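Thiosulfate sulfurtransferase (Pseudomonas aeruginosa, PDB 1YT8) probably transfers sulfur from thiosulfate to cyanide, the reaction of a thiosulfate sulfurtransferase. Local coordinates at residues Glu173-Val178 against Leu207-Pro212; Arg256-Arg261 against Ser338-Ala343; Leu286-Pro291 against Gly308-Glu313. All coordinates share one frame; numbering follows the deposited sequence.

In the fold
Following the chain from its N terminus, contact 1 comes first: helix 174-181 runs on, strand 188-192 and helix 197-208 follow, and the chain returns at A209 and I211, closing a short loop within one rhodanese-like domain. Contact 2 opens later, on helix 245-262, and closes at helix 334-344 after a long excursion through four of the five strands of the next parallel sheet, 265-267 to 324-328. Contact 3 lies wholly within that excursion, joining the end of strand 283-287 to helix 307-312; none of the loops cross. The three sites adjoin: N208 touches V258 and W341, L342 touches L310, and E173 touches T290, so the two sheet units meet where the contacts cluster.

Contact 1 (Glu173-Val178 against Leu207-Pro212); sequences ELVLRV and LNAGIP
V175 and V178, one turn apart on helix 174-181, meet A209 and I211 at the C-terminal end of helix 197-208. The contact is apolar: V175 CG1 lies 3.7 Å from A209 CB and V175 CG2 3.9 Å from the same A209 CB, so the alanine methyl faces both branches of the valine. V175 carries CG1 anti to the backbone N (chi1 177°), which leaves CG2 beside that nitrogen and turns the fork to the alanine. One turn on, V178 CG1 approaches I211 CG2 at 4.0 Å, the two side chains set at a slant. L206 touches V175, V178 and I211, filling in from helix 197-208.

Backbone bonding shapes the second segment. G210 has positive phi, and two bonds lead back into the last turn, among them G210 N to L207 O at 2.9 Å, which defines a Schellman motif. The chain turns off the helix there and brings I211 to the helix that A209 already touches.

Charged groups occupy another part of the helix. R177 grips E173 side-on, NE at 2.8 Å and NH2 at 2.9 Å from E173 OE1. Both donors reach OE1 from one face of the carboxylate, with the oxygen in the guanidinium plane. E173 OE2 has a second partner in R334, which ties this end of the helix to helix 334-344.

Strand 188-192 runs between the two helices in sequence and touches V178 through V189; helix against helix-end packing beside a parallel strand is the layered alpha/beta architecture of the rhodanese fold.

Contact 2 (Arg256-Arg261 against Ser338-Ala343); sequences RAVADR and SASWLA
A259 and S340 bring two helices together with their CA atoms just 4.7 Å apart, a close approach made possible by small side chains on both sides. This is helix-helix packing beside a rhodanese-type parallel sheet: helix 245-262 leads to the outermost strand 265-267, and helix 334-344 joins strands 324-328 and 348-352.

S340 is the residue at the centre. Its CB points to the other helix and lies 4.1 Å from A259 CA, so the serine rests on the partner's backbone at A259 as well as on the side chain of V258. V258 flanks it: V258 CG1 is 3.7 Å from S340 CB. Having CG1 anti to the backbone N (chi1 176°) sends this branch to the serine. A short distance away, V258 also packs on M337, and A259 on N336, which extends the interface back along helix 334-344.

The polar end of S340 is satisfied inside its own helix, since its OG is hydrogen-bonded to M337 O. Its contact with the valine methyl is van der Waals packing, and the two segments share no hydrogen bond. W341, whose CB leads away from helix 245-262, gives NE1 to S205 OG and packs its ring on helix 197-208.

On the partner helix, R256 and D260 form a salt bridge one turn apart, away from the serine: R256 NE to D260 OD1 is 3.1 Å, with an N-H...O angle of 155°. Back at the interface, S340 OG sits 3.6 Å from V258 CG1, with the indole of W341 on another side, the oxygen lying above the ring plane near its rim.

Contact 3 (Leu286-Pro291 against Gly308-Glu313); sequences LDVRTP and GQLVQE
L310 of helix 307-312 packs against L286 and V288 where strand 283-287 of the rhodanese-like alpha/beta fold runs out into a loop. The apolar part rests on the two methyls of L310. Its CD1 and CD2 each lie 3.8 Å from L286 CD1, so that one methyl is held in the fork of the other leucine, and the two side chains cross at about a right angle. CD2 also reaches V288 CG1 at 3.9 Å. L310 has CG anti to its backbone N (chi1 174°), which carries the fork from the helix to the strand. L327 of the neighbouring strand 324-328 touches L286, V288 and L310 alike and closes the cluster.

The polar part spans the strand end and the loop, D287 from the strand and R289 from the loop, and lies on the other side of the strand, D287 having its CB directed away from the helix. D287 OD1 receives R289 N at 3.0 Å, an Asx turn, and the backbone N meets it nearly along the C-O axis. Further on, T290 sits at the N-cap of helix 291-296. Q312, two residues beyond L310 in the same helix, belongs to the sulfite pocket that C193 to R198 also line.

The same carboxylate holds R289 side-on, one oxygen to each nitrogen: R289 NE is 2.9 Å from D287 OD1, on its syn lone pair and straight at 167°, and R289 NH2 is 2.8 Å from D287 OD2.

Contact 1 (Glu173-Val178 against Leu207-Pro212)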
loop_
_atom_site.group_PDB
_atom_site.type_symbol
_atom_site.label_atom_id
_atom_site.label_comp_id
_atom_site.label_asym_id
_atom_site.label_seq_id
_atom_site.Cartn_x
_atom_site.Cartn_y
_atom_site.Cartn_z
ATOM N N GLU A 173 -12.524 8.851 -7.025
ATOM C CA GLU A 173 -13.326 10.069 -7.084
ATOM C C GLU A 173 -13.643 10.523 -8.515
ATOM O O GLU A 173 -14.554 11.318 -8.727
ATOM C CB GLU A 173 -12.600 11.217 -6.368
ATOM C CG GLU A 173 -12.199 10.960 -4.914
ATOM C CD GLU A 173 -13.387 10.844 -3.968
ATOM O OE1 GLU A 173 -14.442 11.453 -4.250
ATOM O OE2 GLU A 173 -13.257 10.159 -2.930
ATOM N N LEU A 174 -12.898 10.020 -9.493
ATOM C CA LEU A 174 -13.088 10.430 -10.885
ATOM C C LEU A 174 -14.516 10.409 -11.427
ATOM O O LEU A 174 -15.023 11.438 -11.878
ATOM C CB LEU A 174 -12.164 9.611 -11.795
ATOM C CG LEU A 174 -10.674 9.963 -11.639
ATOM C CD1 LEU A 174 -9.826 8.919 -12.338
ATOM C CD2 LEU A 174 -10.402 11.350 -12.223
ATOM N N VAL A 175 -15.172 9.256 -11.390
ATOM C CA VAL A 175 -16.535 9.163 -11.904
ATOM C C VAL A 175 -17.506 10.019 -11.092
ATOM O O VAL A 175 -18.476 10.559 -11.629
ATOM C CB VAL A 175 -17.008 7.691 -11.917
ATOM C CG1 VAL A 175 -18.459 7.598 -12.374
ATOM C CG2 VAL A 175 -16.116 6.886 -12.853
ATOM N N LEU A 176 -17.231 10.164 -9.801
ATOM C CA LEU A 176 -18.091 10.953 -8.922
ATOM C C LEU A 176 -17.971 12.471 -9.090
ATOM O O LEU A 176 -18.970 13.184 -9.005
ATOM C CB LEU A 176 -17.804 10.604 -7.458
ATOM C CG LEU A 176 -18.595 11.348 -6.368
ATOM C CD1 LEU A 176 -20.063 10.941 -6.417
ATOM C CD2 LEU A 176 -18.016 11.017 -4.997
ATOM N N ARG A 177 -16.758 12.963 -9.333
ATOM C CA ARG A 177 -16.533 14.407 -9.439
ATOM C C ARG A 177 -16.427 15.023 -10.830
ATOM O O ARG A 177 -16.546 16.241 -10.965
ATOM C CB ARG A 177 -15.253 14.774 -8.684
ATOM C CG ARG A 177 -15.056 14.045 -7.366
ATOM C CD ARG A 177 -15.889 14.631 -6.250
ATOM N NE ARG A 177 -15.743 13.842 -5.030
ATOM C CZ ARG A 177 -16.309 14.146 -3.867
ATOM N NH1 ARG A 177 -17.059 15.234 -3.756
ATOM N NH2 ARG A 177 -16.137 13.350 -2.817
ATOM N N VAL A 178 -16.208 14.204 -11.855
ATOM C CA VAL A 178 -16.009 14.724 -13.209
ATOM C C VAL A 178 -17.064 15.668 -13.787
ATOM O O VAL A 178 -16.721 16.619 -14.493
ATOM C CB VAL A 178 -15.758 13.572 -14.226
ATOM C CG1 VAL A 178 -17.026 12.771 -14.452
ATOM C CG2 VAL A 178 -15.231 14.146 -15.542
ATOM N N LEU A 207 -14.546 6.003 -19.142
ATOM C CA LEU A 207 -15.115 5.467 -20.372
ATOM C C LEU A 207 -16.159 4.415 -20.030
ATOM O O LEU A 207 -17.240 4.396 -20.615
ATOM C CB LEU A 207 -14.023 4.847 -21.241
ATOM C CG LEU A 207 -13.017 5.852 -21.804
ATOM C CD1 LEU A 207 -11.853 5.126 -22.458
ATOM C CD2 LEU A 207 -13.734 6.756 -22.800
ATOM N N ASN A 208 -15.835 3.540 -19.079
ATOM C CA ASN A 208 -16.767 2.494 -18.661
ATOM C C ASN A 208 -18.043 3.101 -18.074
ATOM O O ASN A 208 -19.141 2.562 -18.249
ATOM C CB ASN A 208 -16.101 1.562 -17.638
ATOM C CG ASN A 208 -15.110 0.602 -18.279
ATOM O OD1 ASN A 208 -14.919 0.611 -19.496
ATOM N ND2 ASN A 208 -14.479 -0.237 -17.461
ATOM N N ALA A 209 -17.890 4.223 -17.376
ATOM C CA ALA A 209 -19.022 4.926 -16.781
ATOM C C ALA A 209 -19.774 5.713 -17.855
ATOM O O ALA A 209 -20.831 6.285 -17.593
ATOM C CB ALA A 209 -18.543 5.863 -15.685
ATOM N N GLY A 210 -19.205 5.755 -19.057
ATOM C CA GLY A 210 -19.837 6.431 -20.182
ATOM C C GLY A 210 -20.022 7.940 -20.202
ATOM O O GLY A 210 -21.069 8.415 -20.643
ATOM N N ILE A 211 -19.036 8.711 -19.755
ATOM C CA ILE A 211 -19.197 10.164 -19.787
ATOM C C ILE A 211 -19.118 10.648 -21.234
ATOM O O ILE A 211 -18.464 10.026 -22.070
ATOM C CB ILE A 211 -18.122 10.889 -18.947
ATOM C CG1 ILE A 211 -16.733 10.657 -19.543
ATOM C CG2 ILE A 211 -18.175 10.398 -17.509
ATOM C CD1 ILE A 211 -15.667 11.547 -18.925
ATOM N N PRO A 212 -19.787 11.768 -21.550
ATOM C CA PRO A 212 -19.788 12.320 -22.910
ATOM C C PRO A 212 -18.490 12.995 -23.371
ATOM O O PRO A 212 -18.261 13.149 -24.573
ATOM C CB PRO A 212 -20.964 13.292 -22.873
ATOM C CG PRO A 212 -20.890 13.823 -21.483
ATOM C CD PRO A 212 -20.653 12.567 -20.663
#

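Contact 2 (Arg256-Arg261 against Ser338-Ala343)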
loop_
_atom_site.group_PDB
_atom_site.type_symbol
_atom_site.label_atom_id
_atom_site.label_comp_id
_atom_site.label_asym_id
_atom_site.label_seq_id
_atom_site.Cartn_x
_atom_site.Cartn_y
_atom_site.Cartn_z
ATOM N N ARG A 256 -23.144 1.812 -10.841
ATOM C CA ARG A 256 -23.796 0.560 -10.480
ATOM C C ARG A 256 -23.865 -0.368 -11.694
ATOM O O ARG A 256 -23.719 -1.584 -11.562
ATOM C CB ARG A 256 -25.204 0.831 -9.929
ATOM C CG ARG A 256 -26.016 -0.425 -9.602
ATOM C CD ARG A 256 -25.262 -1.395 -8.689
ATOM N NE ARG A 256 -26.094 -2.538 -8.318
ATOM C CZ ARG A 256 -27.008 -2.517 -7.352
ATOM N NH1 ARG A 256 -27.207 -1.414 -6.644
ATOM N NH2 ARG A 256 -27.740 -3.596 -7.105
ATOM N N ALA A 257 -24.076 0.205 -12.874
ATOM C CA ALA A 257 -24.145 -0.592 -14.095
ATOM C C ALA A 257 -22.782 -1.225 -14.388
ATOM O O ALA A 257 -22.699 -2.377 -14.822
ATOM C CB ALA A 257 -24.587 0.279 -15.269
ATOM N N VAL A 258 -21.712 -0.470 -14.154
ATOM C CA VAL A 258 -20.364 -0.984 -14.383
ATOM C C VAL A 258 -20.085 -2.134 -13.415
ATOM O O VAL A 258 -19.548 -3.173 -13.804
ATOM C CB VAL A 258 -19.303 0.124 -14.185
ATOM C CG1 VAL A 258 -17.895 -0.455 -14.340
ATOM C CG2 VAL A 258 -19.525 1.231 -15.205
ATOM N N ALA A 259 -20.465 -1.945 -12.156
ATOM C CA ALA A 259 -20.267 -2.964 -11.130
ATOM C C ALA A 259 -21.054 -4.231 -11.466
ATOM O O ALA A 259 -20.532 -5.342 -11.356
ATOM C CB ALA A 259 -20.694 -2.426 -9.771
ATOM N N ASP A 260 -22.310 -4.071 -11.877
ATOM C CA ASP A 260 -23.117 -5.238 -12.225
ATOM C C ASP A 260 -22.472 -5.975 -13.394
ATOM O O ASP A 260 -22.431 -7.203 -13.419
ATOM C CB ASP A 260 -24.545 -4.832 -12.609
ATOM C CG ASP A 260 -25.344 -4.295 -11.431
ATOM O OD1 ASP A 260 -25.044 -4.665 -10.273
ATOM O OD2 ASP A 260 -26.291 -3.512 -11.668
ATOM N N ARG A 261 -21.958 -5.207 -14.351
ATOM C CA ARG A 261 -21.314 -5.749 -15.545
ATOM C C ARG A 261 -20.095 -6.597 -15.168
ATOM O O ARG A 261 -19.840 -7.641 -15.772
ATOM C CB ARG A 261 -20.876 -4.591 -16.451
ATOM C CG ARG A 261 -20.885 -4.862 -17.954
ATOM C CD ARG A 261 -19.854 -5.888 -18.382
ATOM N NE ARG A 261 -19.646 -5.850 -19.828
ATOM C CZ ARG A 261 -18.805 -6.642 -20.492
ATOM N NH1 ARG A 261 -18.084 -7.550 -19.845
ATOM N NH2 ARG A 261 -18.678 -6.518 -21.808
ATOM N N SER A 338 -14.671 1.057 -7.685
ATOM C CA SER A 338 -13.515 0.351 -7.143
ATOM C C SER A 338 -13.738 -1.156 -7.173
ATOM O O SER A 338 -12.826 -1.923 -7.493
ATOM C CB SER A 338 -13.233 0.813 -5.708
ATOM O OG SER A 338 -12.864 2.183 -5.679
ATOM N N ALA A 339 -14.954 -1.577 -6.834
ATOM C CA ALA A 339 -15.299 -2.996 -6.837
ATOM C C ALA A 339 -15.211 -3.574 -8.250
ATOM O O ALA A 339 -14.745 -4.700 -8.439
ATOM C CB ALA A 339 -16.704 -3.196 -6.274
ATOM N N SER A 340 -15.643 -2.808 -9.250
ATOM C CA SER A 340 -15.591 -3.309 -10.622
ATOM C C SER A 340 -14.150 -3.639 -11.015
ATOM O O SER A 340 -13.903 -4.617 -11.719
ATOM C CB SER A 340 -16.204 -2.297 -11.609
ATOM O OG SER A 340 -15.368 -1.176 -11.836
ATOM N N TRP A 341 -13.198 -2.832 -10.552
ATOM C CA TRP A 341 -11.793 -3.078 -10.861
ATOM C C TRP A 341 -11.252 -4.282 -10.085
ATOM O O TRP A 341 -10.526 -5.112 -10.637
ATOM C CB TRP A 341 -10.962 -1.820 -10.564
ATOM C CG TRP A 341 -11.211 -0.727 -11.563
ATOM C CD1 TRP A 341 -11.607 0.556 -11.302
ATOM C CD2 TRP A 341 -11.114 -0.836 -12.989
ATOM N NE1 TRP A 341 -11.766 1.252 -12.483
ATOM C CE2 TRP A 341 -11.468 0.419 -13.531
ATOM C CE3 TRP A 341 -10.761 -1.878 -13.863
ATOM C CZ2 TRP A 341 -11.480 0.663 -14.912
ATOM C CZ3 TRP A 341 -10.775 -1.636 -15.236
ATOM C CH2 TRP A 341 -11.132 -0.374 -15.745
ATOM N N LEU A 342 -11.608 -4.382 -8.808
ATOM C CA LEU A 342 -11.162 -5.506 -7.984
ATOM C C LEU A 342 -11.722 -6.825 -8.539
ATOM O O LEU A 342 -11.062 -7.865 -8.495
ATOM C CB LEU A 342 -11.610 -5.290 -6.529
ATOM C CG LEU A 342 -10.887 -4.133 -5.823
ATOM C CD1 LEU A 342 -11.649 -3.699 -4.577
ATOM C CD2 LEU A 342 -9.473 -4.562 -5.477
ATOM N N ALA A 343 -12.942 -6.774 -9.067
ATOM C CA ALA A 343 -13.574 -7.956 -9.646
ATOM C C ALA A 343 -12.789 -8.397 -10.883
ATOM O O ALA A 343 -12.558 -9.591 -11.098
ATOM C CB ALA A 343 -15.021 -7.640 -10.026
#

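Contact 3 (Leu286-Pro291 against Gly308-Glu313)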
loop_
_atom_site.group_PDB
_atom_site.type_symbol
_atom_site.label_atom_id
_atom_site.label_comp_id
_atom_site.label_asym_id
_atom_site.label_seq_id
_atom_site.Cartn_x
_atom_site.Cartn_y
_atom_site.Cartn_z
ATOM N N LEU A 286 -13.879 -2.680 3.821
ATOM C CA LEU A 286 -13.114 -1.491 3.432
ATOM C C LEU A 286 -13.910 -0.254 2.996
ATOM O O LEU A 286 -14.820 -0.350 2.180
ATOM C CB LEU A 286 -12.161 -1.887 2.307
ATOM C CG LEU A 286 -11.426 -3.215 2.518
ATOM C CD1 LEU A 286 -10.725 -3.614 1.231
ATOM C CD2 LEU A 286 -10.432 -3.088 3.661
ATOM N N ASP A 287 -13.526 0.905 3.534
ATOM C CA ASP A 287 -14.159 2.199 3.240
ATOM C C ASP A 287 -13.317 2.911 2.169
ATOM O O ASP A 287 -12.182 3.309 2.438
ATOM C CB ASP A 287 -14.193 3.047 4.520
ATOM C CG ASP A 287 -15.064 4.292 4.393
ATOM O OD1 ASP A 287 -14.969 5.006 3.372
ATOM O OD2 ASP A 287 -15.836 4.567 5.339
ATOM N N VAL A 288 -13.874 3.082 0.971
ATOM C CA VAL A 288 -13.142 3.708 -0.134
ATOM C C VAL A 288 -13.240 5.233 -0.280
ATOM O O VAL A 288 -12.756 5.802 -1.268
ATOM C CB VAL A 288 -13.542 3.062 -1.485
ATOM C CG1 VAL A 288 -13.204 1.573 -1.471
ATOM C CG2 VAL A 288 -15.031 3.270 -1.759
ATOM N N ARG A 289 -13.854 5.898 0.693
ATOM C CA ARG A 289 -13.986 7.353 0.645
ATOM C C ARG A 289 -12.663 8.010 1.048
ATOM O O ARG A 289 -11.680 7.319 1.322
ATOM C CB ARG A 289 -15.103 7.804 1.590
ATOM C CG ARG A 289 -16.449 7.148 1.318
ATOM C CD ARG A 289 -17.440 7.505 2.413
ATOM N NE ARG A 289 -16.961 7.040 3.712
ATOM C CZ ARG A 289 -17.339 7.549 4.876
ATOM N NH1 ARG A 289 -18.214 8.549 4.913
ATOM N NH2 ARG A 289 -16.829 7.070 6.003
ATOM N N THR A 290 -12.635 9.342 1.075
ATOM C CA THR A 290 -11.422 10.069 1.456
ATOM C C THR A 290 -11.112 9.839 2.933
ATOM O O THR A 290 -11.989 9.461 3.708
ATOM C CB THR A 290 -11.570 11.597 1.237
ATOM O OG1 THR A 290 -12.596 12.113 2.100
ATOM C CG2 THR A 290 -11.926 11.898 -0.215
ATOM N N PRO A 291 -9.850 10.047 3.340
ATOM C CA PRO A 291 -9.475 9.853 4.744
ATOM C C PRO A 291 -10.309 10.734 5.681
ATOM O O PRO A 291 -10.714 10.301 6.761
ATOM C CB PRO A 291 -7.995 10.234 4.756
ATOM C CG PRO A 291 -7.531 9.775 3.403
ATOM C CD PRO A 291 -8.654 10.278 2.506
ATOM N N GLY A 308 -8.986 4.671 -5.045
ATOM C CA GLY A 308 -7.899 4.688 -6.011
ATOM C C GLY A 308 -6.670 3.934 -5.539
ATOM O O GLY A 308 -6.032 3.218 -6.312
ATOM N N GLN A 309 -6.336 4.094 -4.266
ATOM C CA GLN A 309 -5.181 3.409 -3.708
ATOM C C GLN A 309 -5.471 1.950 -3.368
ATOM O O GLN A 309 -4.552 1.135 -3.310
ATOM C CB GLN A 309 -4.673 4.157 -2.477
ATOM C CG GLN A 309 -4.029 5.494 -2.819
ATOM C CD GLN A 309 -2.963 5.361 -3.898
ATOM O OE1 GLN A 309 -3.197 5.685 -5.065
ATOM N NE2 GLN A 309 -1.788 4.868 -3.513
ATOM N N LEU A 310 -6.737 1.611 -3.139
ATOM C CA LEU A 310 -7.076 0.217 -2.846
ATOM C C LEU A 310 -6.837 -0.575 -4.132
ATOM O O LEU A 310 -6.342 -1.707 -4.111
ATOM C CB LEU A 310 -8.541 0.088 -2.422
ATOM C CG LEU A 310 -9.079 -1.337 -2.217
ATOM C CD1 LEU A 310 -8.264 -2.065 -1.158
ATOM C CD2 LEU A 310 -10.544 -1.272 -1.802
ATOM N N VAL A 311 -7.182 0.041 -5.257
ATOM C CA VAL A 311 -7.006 -0.584 -6.557
ATOM C C VAL A 311 -5.527 -0.618 -6.957
ATOM O O VAL A 311 -5.082 -1.556 -7.617
ATOM C CB VAL A 311 -7.834 0.163 -7.634
ATOM C CG1 VAL A 311 -7.537 -0.393 -9.032
ATOM C CG2 VAL A 311 -9.330 0.006 -7.322
ATOM N N GLN A 312 -4.769 0.392 -6.534
ATOM C CA GLN A 312 -3.342 0.498 -6.857
ATOM C C GLN A 312 -2.412 -0.324 -5.952
ATOM O O GLN A 312 -1.419 -0.873 -6.424
ATOM C CB GLN A 312 -2.918 1.973 -6.811
ATOM C CG GLN A 312 -1.432 2.242 -7.036
ATOM C CD GLN A 312 -0.983 2.003 -8.470
ATOM O OE1 GLN A 312 -1.803 1.825 -9.375
ATOM N NE2 GLN A 312 0.329 2.014 -8.684
ATOM N N GLU A 313 -2.729 -0.409 -4.661
ATOM C CA GLU A 313 -1.885 -1.146 -3.713
ATOM C C GLU A 313 -2.688 -2.234 -3.002
ATOM O O GLU A 313 -2.570 -2.417 -1.792
ATOM C CB GLU A 313 -1.308 -0.181 -2.664
ATOM C CG GLU A 313 -0.694 1.097 -3.235
ATOM C CD GLU A 313 -0.105 2.002 -2.158
ATOM O OE1 GLU A 313 -0.698 2.090 -1.060
ATOM O OE2 GLU A 313 0.944 2.636 -2.413
#